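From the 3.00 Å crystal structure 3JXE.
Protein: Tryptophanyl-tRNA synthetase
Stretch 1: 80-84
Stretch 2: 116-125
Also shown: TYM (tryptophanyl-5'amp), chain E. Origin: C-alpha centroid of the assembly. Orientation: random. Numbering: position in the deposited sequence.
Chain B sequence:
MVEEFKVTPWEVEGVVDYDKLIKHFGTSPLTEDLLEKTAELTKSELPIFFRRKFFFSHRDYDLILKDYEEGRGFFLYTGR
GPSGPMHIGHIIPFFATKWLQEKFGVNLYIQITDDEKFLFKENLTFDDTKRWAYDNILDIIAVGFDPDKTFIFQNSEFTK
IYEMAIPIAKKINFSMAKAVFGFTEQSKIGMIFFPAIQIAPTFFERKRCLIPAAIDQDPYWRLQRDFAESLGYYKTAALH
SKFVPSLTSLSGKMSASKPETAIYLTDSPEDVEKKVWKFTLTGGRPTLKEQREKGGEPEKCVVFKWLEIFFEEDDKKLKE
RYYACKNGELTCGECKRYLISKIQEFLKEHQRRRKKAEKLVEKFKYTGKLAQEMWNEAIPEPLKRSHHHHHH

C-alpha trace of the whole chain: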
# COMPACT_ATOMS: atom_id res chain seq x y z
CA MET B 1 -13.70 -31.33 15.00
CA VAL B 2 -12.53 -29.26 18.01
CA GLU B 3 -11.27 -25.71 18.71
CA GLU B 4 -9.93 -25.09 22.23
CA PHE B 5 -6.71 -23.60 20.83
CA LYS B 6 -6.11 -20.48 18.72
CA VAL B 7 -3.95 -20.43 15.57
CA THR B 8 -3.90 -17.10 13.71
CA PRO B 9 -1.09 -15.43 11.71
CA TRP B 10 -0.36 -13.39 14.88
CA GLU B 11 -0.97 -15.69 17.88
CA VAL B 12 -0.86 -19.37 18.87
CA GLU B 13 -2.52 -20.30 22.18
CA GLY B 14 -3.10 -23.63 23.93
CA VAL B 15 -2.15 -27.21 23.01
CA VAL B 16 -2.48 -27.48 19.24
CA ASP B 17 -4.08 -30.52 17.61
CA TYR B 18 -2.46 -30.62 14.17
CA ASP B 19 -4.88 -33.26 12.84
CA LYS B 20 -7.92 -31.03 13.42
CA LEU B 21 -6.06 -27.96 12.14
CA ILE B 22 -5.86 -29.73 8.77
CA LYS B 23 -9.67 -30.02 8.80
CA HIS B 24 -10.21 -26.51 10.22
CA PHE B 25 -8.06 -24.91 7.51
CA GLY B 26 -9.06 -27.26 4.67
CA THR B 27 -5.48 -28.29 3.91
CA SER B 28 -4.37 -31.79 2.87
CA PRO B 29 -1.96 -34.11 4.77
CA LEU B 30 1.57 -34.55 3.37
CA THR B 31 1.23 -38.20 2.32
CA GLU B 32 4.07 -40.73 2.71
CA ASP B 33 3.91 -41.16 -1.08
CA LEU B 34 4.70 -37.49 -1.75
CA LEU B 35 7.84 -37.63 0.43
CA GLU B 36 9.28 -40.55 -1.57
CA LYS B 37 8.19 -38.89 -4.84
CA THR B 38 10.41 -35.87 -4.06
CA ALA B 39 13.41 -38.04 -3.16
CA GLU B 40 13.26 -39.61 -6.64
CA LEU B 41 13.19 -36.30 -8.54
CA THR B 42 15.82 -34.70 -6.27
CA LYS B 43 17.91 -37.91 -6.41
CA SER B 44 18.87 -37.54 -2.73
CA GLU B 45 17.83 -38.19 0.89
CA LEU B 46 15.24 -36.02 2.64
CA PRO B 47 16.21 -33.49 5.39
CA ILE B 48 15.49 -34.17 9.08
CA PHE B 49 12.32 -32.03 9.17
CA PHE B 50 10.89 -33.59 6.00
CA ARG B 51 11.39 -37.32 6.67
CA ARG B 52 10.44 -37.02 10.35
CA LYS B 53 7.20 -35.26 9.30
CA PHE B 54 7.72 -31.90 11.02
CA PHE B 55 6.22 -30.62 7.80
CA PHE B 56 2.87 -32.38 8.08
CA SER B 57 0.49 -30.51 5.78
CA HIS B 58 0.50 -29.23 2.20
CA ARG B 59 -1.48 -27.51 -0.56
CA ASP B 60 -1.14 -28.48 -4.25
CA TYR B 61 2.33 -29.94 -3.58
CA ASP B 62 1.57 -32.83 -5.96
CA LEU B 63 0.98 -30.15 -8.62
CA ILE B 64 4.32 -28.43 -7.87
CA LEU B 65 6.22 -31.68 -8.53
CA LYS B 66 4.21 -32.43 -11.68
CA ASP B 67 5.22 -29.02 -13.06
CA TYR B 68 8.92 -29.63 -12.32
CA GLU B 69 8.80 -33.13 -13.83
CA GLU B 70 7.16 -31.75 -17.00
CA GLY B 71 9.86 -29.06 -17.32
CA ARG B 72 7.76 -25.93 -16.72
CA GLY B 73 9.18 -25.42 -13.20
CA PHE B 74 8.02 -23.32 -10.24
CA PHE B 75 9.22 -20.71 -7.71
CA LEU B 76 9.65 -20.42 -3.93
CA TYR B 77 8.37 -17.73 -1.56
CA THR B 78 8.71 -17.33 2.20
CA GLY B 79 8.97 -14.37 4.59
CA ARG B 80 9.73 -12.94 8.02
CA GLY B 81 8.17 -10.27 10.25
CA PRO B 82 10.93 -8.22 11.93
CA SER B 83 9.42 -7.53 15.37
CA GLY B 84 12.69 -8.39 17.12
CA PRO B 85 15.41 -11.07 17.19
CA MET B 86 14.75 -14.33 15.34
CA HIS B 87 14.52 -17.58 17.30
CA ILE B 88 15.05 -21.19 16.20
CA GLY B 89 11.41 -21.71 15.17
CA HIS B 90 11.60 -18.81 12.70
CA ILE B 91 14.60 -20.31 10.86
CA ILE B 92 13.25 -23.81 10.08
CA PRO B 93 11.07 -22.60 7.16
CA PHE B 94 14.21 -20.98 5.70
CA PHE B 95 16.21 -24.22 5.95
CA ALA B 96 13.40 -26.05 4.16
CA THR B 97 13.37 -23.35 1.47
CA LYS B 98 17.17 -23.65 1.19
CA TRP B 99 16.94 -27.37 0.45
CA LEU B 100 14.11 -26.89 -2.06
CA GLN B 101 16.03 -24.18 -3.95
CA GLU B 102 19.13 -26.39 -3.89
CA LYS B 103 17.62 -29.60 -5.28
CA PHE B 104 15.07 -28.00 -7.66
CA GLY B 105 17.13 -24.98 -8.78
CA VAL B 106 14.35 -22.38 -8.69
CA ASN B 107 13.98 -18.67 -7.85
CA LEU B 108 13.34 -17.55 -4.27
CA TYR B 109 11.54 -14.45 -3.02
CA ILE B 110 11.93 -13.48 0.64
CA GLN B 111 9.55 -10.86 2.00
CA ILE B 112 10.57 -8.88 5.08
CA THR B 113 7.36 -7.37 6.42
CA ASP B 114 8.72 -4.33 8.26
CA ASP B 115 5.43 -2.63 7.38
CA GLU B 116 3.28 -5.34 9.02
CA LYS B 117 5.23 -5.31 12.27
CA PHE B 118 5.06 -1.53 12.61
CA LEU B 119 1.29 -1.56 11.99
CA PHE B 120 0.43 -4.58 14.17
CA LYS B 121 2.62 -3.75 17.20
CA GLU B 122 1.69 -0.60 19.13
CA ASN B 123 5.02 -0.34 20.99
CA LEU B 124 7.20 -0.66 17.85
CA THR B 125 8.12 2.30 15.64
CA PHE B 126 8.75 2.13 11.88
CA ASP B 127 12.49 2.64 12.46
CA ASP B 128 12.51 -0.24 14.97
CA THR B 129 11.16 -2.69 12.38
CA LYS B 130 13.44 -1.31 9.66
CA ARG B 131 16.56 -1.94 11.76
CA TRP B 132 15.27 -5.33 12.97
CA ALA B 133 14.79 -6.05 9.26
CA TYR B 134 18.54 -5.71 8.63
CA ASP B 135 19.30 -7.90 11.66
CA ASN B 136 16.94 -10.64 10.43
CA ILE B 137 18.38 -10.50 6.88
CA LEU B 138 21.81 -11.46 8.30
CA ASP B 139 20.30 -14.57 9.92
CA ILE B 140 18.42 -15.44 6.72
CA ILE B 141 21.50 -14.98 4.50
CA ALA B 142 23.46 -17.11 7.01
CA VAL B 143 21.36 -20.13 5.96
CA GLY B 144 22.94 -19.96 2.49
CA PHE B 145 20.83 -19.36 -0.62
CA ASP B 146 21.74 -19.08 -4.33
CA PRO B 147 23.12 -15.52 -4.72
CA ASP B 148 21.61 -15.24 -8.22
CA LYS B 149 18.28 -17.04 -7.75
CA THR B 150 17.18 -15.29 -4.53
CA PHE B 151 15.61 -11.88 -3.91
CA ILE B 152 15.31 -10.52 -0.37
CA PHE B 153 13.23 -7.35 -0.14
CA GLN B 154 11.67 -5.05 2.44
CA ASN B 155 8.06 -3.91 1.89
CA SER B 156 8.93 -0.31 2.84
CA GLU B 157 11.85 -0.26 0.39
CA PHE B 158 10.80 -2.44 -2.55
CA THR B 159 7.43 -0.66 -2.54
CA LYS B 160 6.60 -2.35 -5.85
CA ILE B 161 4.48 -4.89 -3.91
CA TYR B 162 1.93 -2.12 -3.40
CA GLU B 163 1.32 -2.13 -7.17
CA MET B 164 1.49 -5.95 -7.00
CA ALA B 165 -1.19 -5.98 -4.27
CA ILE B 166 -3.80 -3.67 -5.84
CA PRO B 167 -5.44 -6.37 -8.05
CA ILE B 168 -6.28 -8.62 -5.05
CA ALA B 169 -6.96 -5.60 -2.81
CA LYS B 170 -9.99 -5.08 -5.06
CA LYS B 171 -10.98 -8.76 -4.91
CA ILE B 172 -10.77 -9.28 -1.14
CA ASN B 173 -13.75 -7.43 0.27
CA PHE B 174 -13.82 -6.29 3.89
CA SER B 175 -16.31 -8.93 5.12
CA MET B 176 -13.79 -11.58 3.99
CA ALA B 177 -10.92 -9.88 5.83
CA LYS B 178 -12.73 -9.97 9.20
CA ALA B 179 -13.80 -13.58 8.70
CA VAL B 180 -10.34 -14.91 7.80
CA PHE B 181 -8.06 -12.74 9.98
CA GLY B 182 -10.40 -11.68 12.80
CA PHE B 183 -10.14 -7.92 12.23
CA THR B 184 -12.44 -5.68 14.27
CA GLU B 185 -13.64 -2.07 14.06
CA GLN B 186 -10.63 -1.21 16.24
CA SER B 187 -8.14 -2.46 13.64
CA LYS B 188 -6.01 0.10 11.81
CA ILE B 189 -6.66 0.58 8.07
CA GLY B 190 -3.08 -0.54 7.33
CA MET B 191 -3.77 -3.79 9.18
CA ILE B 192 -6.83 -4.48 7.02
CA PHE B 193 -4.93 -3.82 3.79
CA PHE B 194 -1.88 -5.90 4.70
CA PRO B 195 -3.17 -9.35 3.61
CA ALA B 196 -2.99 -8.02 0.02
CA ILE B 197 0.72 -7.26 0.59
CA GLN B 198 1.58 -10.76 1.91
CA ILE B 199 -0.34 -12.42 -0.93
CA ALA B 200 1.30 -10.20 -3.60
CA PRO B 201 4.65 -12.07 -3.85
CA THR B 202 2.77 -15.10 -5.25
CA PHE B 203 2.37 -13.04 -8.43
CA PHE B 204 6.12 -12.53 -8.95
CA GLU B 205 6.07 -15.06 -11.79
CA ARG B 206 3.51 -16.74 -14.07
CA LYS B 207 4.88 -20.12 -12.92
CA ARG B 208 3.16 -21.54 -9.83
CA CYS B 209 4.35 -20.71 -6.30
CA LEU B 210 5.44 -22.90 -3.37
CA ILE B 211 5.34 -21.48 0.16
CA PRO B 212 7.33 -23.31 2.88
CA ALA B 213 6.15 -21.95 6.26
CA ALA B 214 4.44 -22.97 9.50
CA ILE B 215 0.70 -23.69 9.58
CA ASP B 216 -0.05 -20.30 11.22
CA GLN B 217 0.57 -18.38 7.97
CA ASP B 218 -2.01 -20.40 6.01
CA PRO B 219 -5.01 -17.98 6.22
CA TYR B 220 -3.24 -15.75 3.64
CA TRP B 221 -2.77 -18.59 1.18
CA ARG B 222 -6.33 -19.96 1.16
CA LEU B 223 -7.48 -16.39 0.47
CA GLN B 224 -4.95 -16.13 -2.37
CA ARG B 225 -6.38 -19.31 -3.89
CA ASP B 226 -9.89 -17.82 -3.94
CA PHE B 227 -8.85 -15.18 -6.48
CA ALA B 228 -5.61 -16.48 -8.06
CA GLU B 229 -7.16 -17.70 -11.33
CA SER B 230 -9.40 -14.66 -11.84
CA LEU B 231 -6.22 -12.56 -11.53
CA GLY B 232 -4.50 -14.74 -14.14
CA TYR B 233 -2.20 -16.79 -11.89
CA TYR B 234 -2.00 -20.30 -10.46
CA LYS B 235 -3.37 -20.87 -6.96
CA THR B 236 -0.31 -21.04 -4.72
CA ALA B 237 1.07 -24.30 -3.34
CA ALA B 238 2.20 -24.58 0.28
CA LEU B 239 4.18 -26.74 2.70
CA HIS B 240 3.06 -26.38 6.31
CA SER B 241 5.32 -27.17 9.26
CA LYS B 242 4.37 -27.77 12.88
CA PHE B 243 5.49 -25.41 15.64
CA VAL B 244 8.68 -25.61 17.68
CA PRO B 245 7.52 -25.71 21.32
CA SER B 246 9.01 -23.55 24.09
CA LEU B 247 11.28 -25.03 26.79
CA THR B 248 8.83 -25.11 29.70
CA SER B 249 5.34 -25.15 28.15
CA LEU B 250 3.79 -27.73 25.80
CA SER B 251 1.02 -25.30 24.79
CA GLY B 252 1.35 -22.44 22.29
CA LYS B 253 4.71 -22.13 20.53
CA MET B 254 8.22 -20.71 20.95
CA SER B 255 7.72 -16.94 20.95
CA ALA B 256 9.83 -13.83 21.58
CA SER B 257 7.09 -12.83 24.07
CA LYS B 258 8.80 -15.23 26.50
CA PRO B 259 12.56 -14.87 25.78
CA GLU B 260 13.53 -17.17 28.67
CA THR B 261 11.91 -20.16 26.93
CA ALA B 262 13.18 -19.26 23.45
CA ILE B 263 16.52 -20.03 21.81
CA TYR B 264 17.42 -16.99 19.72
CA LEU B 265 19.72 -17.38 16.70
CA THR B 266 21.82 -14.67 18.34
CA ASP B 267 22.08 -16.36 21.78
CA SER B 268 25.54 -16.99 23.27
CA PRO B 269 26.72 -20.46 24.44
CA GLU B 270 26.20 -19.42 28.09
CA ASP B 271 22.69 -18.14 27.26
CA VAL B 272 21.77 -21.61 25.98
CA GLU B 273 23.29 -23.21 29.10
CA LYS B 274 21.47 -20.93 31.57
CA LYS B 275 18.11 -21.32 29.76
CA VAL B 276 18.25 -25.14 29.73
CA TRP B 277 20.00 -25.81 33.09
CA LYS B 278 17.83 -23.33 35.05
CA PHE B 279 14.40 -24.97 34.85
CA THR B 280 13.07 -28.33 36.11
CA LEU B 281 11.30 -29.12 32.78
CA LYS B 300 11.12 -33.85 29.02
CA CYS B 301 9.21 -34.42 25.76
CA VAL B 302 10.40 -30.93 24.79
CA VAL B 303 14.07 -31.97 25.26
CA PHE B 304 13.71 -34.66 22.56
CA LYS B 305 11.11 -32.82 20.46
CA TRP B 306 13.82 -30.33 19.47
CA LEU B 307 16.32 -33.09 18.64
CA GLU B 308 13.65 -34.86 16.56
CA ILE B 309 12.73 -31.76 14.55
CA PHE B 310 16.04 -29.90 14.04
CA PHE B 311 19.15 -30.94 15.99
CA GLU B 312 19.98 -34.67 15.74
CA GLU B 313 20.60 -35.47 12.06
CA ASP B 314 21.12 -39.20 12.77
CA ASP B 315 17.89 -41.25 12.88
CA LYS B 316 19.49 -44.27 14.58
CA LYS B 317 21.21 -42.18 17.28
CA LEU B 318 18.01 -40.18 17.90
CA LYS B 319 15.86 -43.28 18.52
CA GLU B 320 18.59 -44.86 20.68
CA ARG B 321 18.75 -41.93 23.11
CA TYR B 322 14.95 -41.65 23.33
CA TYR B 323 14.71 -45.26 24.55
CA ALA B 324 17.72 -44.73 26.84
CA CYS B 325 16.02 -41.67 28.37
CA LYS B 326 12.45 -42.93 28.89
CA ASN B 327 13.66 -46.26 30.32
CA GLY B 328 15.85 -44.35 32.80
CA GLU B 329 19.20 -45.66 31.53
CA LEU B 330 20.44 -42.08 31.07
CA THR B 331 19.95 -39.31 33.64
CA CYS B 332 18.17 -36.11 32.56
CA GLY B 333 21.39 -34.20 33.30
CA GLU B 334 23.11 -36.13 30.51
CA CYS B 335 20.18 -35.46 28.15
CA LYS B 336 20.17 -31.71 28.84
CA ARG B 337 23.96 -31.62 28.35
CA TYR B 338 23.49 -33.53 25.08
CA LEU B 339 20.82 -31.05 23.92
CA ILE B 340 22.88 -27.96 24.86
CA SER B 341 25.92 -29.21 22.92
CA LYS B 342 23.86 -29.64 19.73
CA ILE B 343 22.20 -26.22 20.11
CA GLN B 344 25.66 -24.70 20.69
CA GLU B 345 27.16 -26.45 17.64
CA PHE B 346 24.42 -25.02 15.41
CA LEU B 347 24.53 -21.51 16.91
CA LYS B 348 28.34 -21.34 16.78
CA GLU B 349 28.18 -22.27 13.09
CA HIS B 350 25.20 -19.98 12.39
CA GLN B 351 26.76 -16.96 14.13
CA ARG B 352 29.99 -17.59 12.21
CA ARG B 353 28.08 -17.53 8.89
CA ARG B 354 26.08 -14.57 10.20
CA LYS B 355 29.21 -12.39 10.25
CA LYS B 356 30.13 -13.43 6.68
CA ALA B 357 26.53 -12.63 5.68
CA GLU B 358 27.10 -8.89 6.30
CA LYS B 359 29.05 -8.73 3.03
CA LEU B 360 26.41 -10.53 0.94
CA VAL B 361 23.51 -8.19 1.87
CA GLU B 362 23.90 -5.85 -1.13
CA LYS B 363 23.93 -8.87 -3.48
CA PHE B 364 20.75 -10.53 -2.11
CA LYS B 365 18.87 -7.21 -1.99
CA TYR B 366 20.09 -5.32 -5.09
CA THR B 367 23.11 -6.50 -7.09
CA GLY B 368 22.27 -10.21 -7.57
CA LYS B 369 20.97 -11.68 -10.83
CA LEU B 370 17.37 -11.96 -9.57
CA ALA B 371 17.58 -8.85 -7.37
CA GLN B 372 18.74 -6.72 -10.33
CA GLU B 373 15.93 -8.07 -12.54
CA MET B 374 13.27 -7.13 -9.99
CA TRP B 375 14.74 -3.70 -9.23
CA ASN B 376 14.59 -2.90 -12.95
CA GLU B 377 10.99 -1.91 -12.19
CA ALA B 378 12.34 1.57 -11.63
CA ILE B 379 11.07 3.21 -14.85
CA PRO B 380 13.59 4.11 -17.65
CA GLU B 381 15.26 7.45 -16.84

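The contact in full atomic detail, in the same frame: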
# COMPACT_ATOMS: atom_id res chain seq x y z
N ARG B 80 9.40 -13.14 6.62
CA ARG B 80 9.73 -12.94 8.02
C ARG B 80 9.28 -11.55 8.49
O ARG B 80 9.53 -10.55 7.82
CB ARG B 80 11.24 -13.13 8.24
CG ARG B 80 11.83 -12.46 9.49
CD ARG B 80 11.37 -13.13 10.78
NE ARG B 80 11.67 -12.29 11.94
CZ ARG B 80 11.19 -12.49 13.16
NH1 ARG B 80 10.35 -13.50 13.39
NH2 ARG B 80 11.52 -11.68 14.15
N GLY B 81 8.60 -11.52 9.64
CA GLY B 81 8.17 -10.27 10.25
C GLY B 81 9.14 -9.79 11.32
O GLY B 81 9.22 -10.39 12.39
N PRO B 82 9.89 -8.71 11.03
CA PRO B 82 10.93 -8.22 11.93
C PRO B 82 10.40 -7.42 13.13
O PRO B 82 10.46 -6.19 13.14
CB PRO B 82 11.79 -7.34 11.02
CG PRO B 82 10.85 -6.84 9.99
CD PRO B 82 9.77 -7.88 9.82
N SER B 83 9.88 -8.14 14.12
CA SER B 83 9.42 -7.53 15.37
C SER B 83 10.55 -7.46 16.40
O SER B 83 10.52 -6.63 17.31
CB SER B 83 8.22 -8.28 15.94
OG SER B 83 8.40 -9.69 15.88
N GLY B 84 11.54 -8.33 16.24
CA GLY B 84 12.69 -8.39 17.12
C GLY B 84 13.69 -9.43 16.64
O GLY B 84 13.77 -9.69 15.44
N GLU B 116 4.22 -4.58 8.18
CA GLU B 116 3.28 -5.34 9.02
C GLU B 116 3.57 -5.11 10.49
O GLU B 116 2.68 -4.73 11.25
CB GLU B 116 3.37 -6.83 8.72
CG GLU B 116 2.51 -7.71 9.62
CD GLU B 116 2.82 -9.19 9.52
OE1 GLU B 116 3.79 -9.57 8.82
OE2 GLU B 116 2.09 -10.00 10.14
N LYS B 117 4.82 -5.34 10.87
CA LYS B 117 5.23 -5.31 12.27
C LYS B 117 5.11 -3.94 12.91
O LYS B 117 4.85 -3.83 14.10
CB LYS B 117 6.63 -5.90 12.42
CG LYS B 117 6.66 -7.37 12.82
CD LYS B 117 5.59 -8.20 12.13
CE LYS B 117 5.39 -9.53 12.84
NZ LYS B 117 4.15 -10.21 12.39
N PHE B 118 5.30 -2.88 12.12
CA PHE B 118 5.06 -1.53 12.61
C PHE B 118 3.57 -1.33 12.86
O PHE B 118 3.18 -0.81 13.91
CB PHE B 118 5.59 -0.48 11.65
CG PHE B 118 5.15 0.93 11.97
CD1 PHE B 118 4.45 1.68 11.03
CD2 PHE B 118 5.41 1.50 13.21
CE1 PHE B 118 4.04 2.98 11.32
CE2 PHE B 118 5.01 2.80 13.51
CZ PHE B 118 4.32 3.54 12.56
N LEU B 119 2.74 -1.74 11.91
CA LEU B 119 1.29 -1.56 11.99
C LEU B 119 0.64 -2.38 13.11
O LEU B 119 -0.22 -1.88 13.83
CB LEU B 119 0.62 -1.89 10.65
CG LEU B 119 0.93 -1.03 9.42
CD1 LEU B 119 0.59 -1.79 8.16
CD2 LEU B 119 0.21 0.31 9.46
N PHE B 120 1.07 -3.63 13.25
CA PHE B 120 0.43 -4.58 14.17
C PHE B 120 0.91 -4.51 15.62
O PHE B 120 0.21 -4.96 16.53
CB PHE B 120 0.53 -6.01 13.63
CG PHE B 120 -0.48 -6.33 12.57
CD1 PHE B 120 -0.28 -5.93 11.25
CD2 PHE B 120 -1.64 -7.02 12.89
CE1 PHE B 120 -1.22 -6.23 10.26
CE2 PHE B 120 -2.59 -7.32 11.91
CZ PHE B 120 -2.37 -6.92 10.60
N LYS B 121 2.10 -3.95 15.84
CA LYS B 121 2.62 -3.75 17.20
C LYS B 121 2.57 -2.28 17.58
O LYS B 121 3.18 -1.43 16.92
CB LYS B 121 4.05 -4.28 17.33
CG LYS B 121 4.21 -5.79 17.17
CD LYS B 121 3.68 -6.56 18.38
CE LYS B 121 4.47 -7.84 18.64
NZ LYS B 121 4.43 -8.82 17.50
N GLU B 122 1.85 -1.97 18.66
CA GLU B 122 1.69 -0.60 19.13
C GLU B 122 2.98 0.02 19.66
O GLU B 122 3.25 1.20 19.44
CB GLU B 122 0.59 -0.49 20.18
CG GLU B 122 -0.71 0.14 19.67
CD GLU B 122 -0.51 1.57 19.14
OE1 GLU B 122 -1.23 1.96 18.18
OE2 GLU B 122 0.36 2.30 19.68
N ASN B 123 3.77 -0.79 20.37
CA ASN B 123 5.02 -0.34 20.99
C ASN B 123 6.16 -0.09 19.99
O ASN B 123 7.05 0.71 20.26
CB ASN B 123 5.46 -1.34 22.06
CG ASN B 123 5.50 -2.77 21.55
OD1 ASN B 123 6.42 -3.16 20.83
ND2 ASN B 123 4.50 -3.57 21.92
N LEU B 124 6.14 -0.79 18.86
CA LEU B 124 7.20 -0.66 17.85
C LEU B 124 7.01 0.54 16.94
O LEU B 124 5.88 0.86 16.54
CB LEU B 124 7.31 -1.94 17.01
CG LEU B 124 7.80 -3.23 17.66
CD1 LEU B 124 7.75 -4.37 16.65
CD2 LEU B 124 9.21 -3.09 18.22
N THR B 125 8.11 1.21 16.62
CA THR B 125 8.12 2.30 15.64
C THR B 125 8.59 1.76 14.29
O THR B 125 9.13 0.65 14.21
CB THR B 125 9.03 3.46 16.07
OG1 THR B 125 10.38 3.00 16.19
CG2 THR B 125 8.57 4.05 17.40
P TYM E . 6.95 -14.60 11.44
O1P TYM E . 7.99 -13.57 11.31
O2P TYM E . 6.07 -14.60 12.63
O5' TYM E . 7.64 -16.06 11.36
C5' TYM E . 8.52 -16.36 10.27
C4' TYM E . 8.44 -17.85 9.90
O4' TYM E . 8.61 -18.66 11.09
C1' TYM E . 7.47 -19.56 11.21
N9 TYM E . 7.30 -19.76 12.69
C4 TYM E . 7.55 -20.89 13.35
N3 TYM E . 7.97 -22.11 12.97
C2 TYM E . 8.14 -23.08 13.86
N1 TYM E . 7.90 -22.89 15.15
C6 TYM E . 7.48 -21.69 15.60
N6 TYM E . 7.25 -21.51 16.89
C5 TYM E . 7.29 -20.65 14.69
N7 TYM E . 6.90 -19.39 14.80
C8 TYM E . 6.91 -18.84 13.58
C2' TYM E . 6.33 -18.84 10.49
O2' TYM E . 5.40 -19.79 9.98
C3' TYM E . 7.07 -18.20 9.31
O3' TYM E . 7.26 -19.16 8.26
NH3 TYM E . 3.75 -12.23 8.49
CA TYM E . 4.83 -13.23 8.47
CB TYM E . 5.92 -12.79 7.49
CG TYM E . 5.70 -13.39 6.06
CD2 TYM E . 5.72 -14.72 5.68
CE2 TYM E . 5.48 -14.78 4.30
CE3 TYM E . 5.92 -15.90 6.40
CD1 TYM E . 5.46 -12.68 4.93
NE1 TYM E . 5.32 -13.55 3.83
CZ2 TYM E . 5.45 -16.01 3.65
CZ3 TYM E . 5.88 -17.13 5.74
CH2 TYM E . 5.65 -17.19 4.37
C TYM E . 5.45 -13.37 9.87
O TYM E . 5.40 -12.43 10.67
OPP TYM E . 6.02 -14.59 10.11

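Residues 80-84 form an irregular segment that lies against the end of a helix, 116-120, and the loop that follows it; the closest CA atoms are Ser 83 CA and Lys 117 CA, 5.7 Å apart. No hydrogen bond or salt bridge joins the two stretches directly. They meet through van der Waals contact, burying 232 Å² in all, and both bind the same tryptophanyl-5'amp, as befits a tryptophanyl-tRNA synthetase. The segment 80-84 is held in shape partly by its own backbone, Ser 83 N donating to Gly 81 O at 2.9 Å, and by a weak bond from Arg 80 NH2 to Gly 84 O at 3.3 Å.

Stretch 2 opens with Glu 116, whose extended side chain (chi1 and chi2 both t) reaches the ligand rather than stretch 1. Its OE1 accepts a hydrogen bond from TYM NH3 at 2.7 Å, a carboxylate meeting the amino group of the tryptophanyl moiety. Its OE2 forms a salt bridge with Lys 117 NZ at 3.1 Å, though the hydrogen bond within it is weak.

Lys 117 is the centre of the contact. Its CA-to-CB bond points toward stretch 1, and its aliphatic chain runs along the backbone there: CG lies 3.8 Å from Gly 81 C, 3.8 Å from Pro 82 C and 3.6 Å from Ser 83 N. The same CG is 3.6 Å from Ser 83 CB, so one methylene touches three consecutive residues. Beyond it the chain continues to NZ, which donates to TYM O at 3.1 Å. The lysine thus uses its hydrocarbon part for packing and its charged end for the ligand and Glu 116. Gly 81 leaves room for this course: an ideal CB there would lie 2.6 Å from Lys 117 CE and 2.4 Å from TYM O, a clash with both. Its backbone also binds the ligand, Gly 81 N donating to TYM O1P at 2.7 Å with a nearly straight angle of 162°. Arg 80, which makes no contact with stretch 2, brings NH1 to 3.1 Å from the same TYM O1P, placing positive charge beside the phosphate.

Phe 118, Leu 119 and Phe 120 make no contact with stretch 1. The turn is closed by Phe 120 N donating to Glu 116 O at 2.8 Å and Lys 121 N donating to Lys 117 O at 3.3 Å. Lys 121 is the first residue to leave helical phi/psi; its CA-to-CB bond points toward stretch 1, and Lys 121 NZ lies 4.1 Å from Ser 83 CB, a marginal contact.

Glu 122 and Asn 123 carry the loop past without touching stretch 1, and Leu 124 returns to it. Leu 124 CD1 sits 3.6 Å from Ser 83 O and 4.0 Å from Ser 83 CB, so Ser 83 packs against both Lys 117 and Leu 124. Thr 125, out of reach of stretch 1, is the N-cap of the next helix.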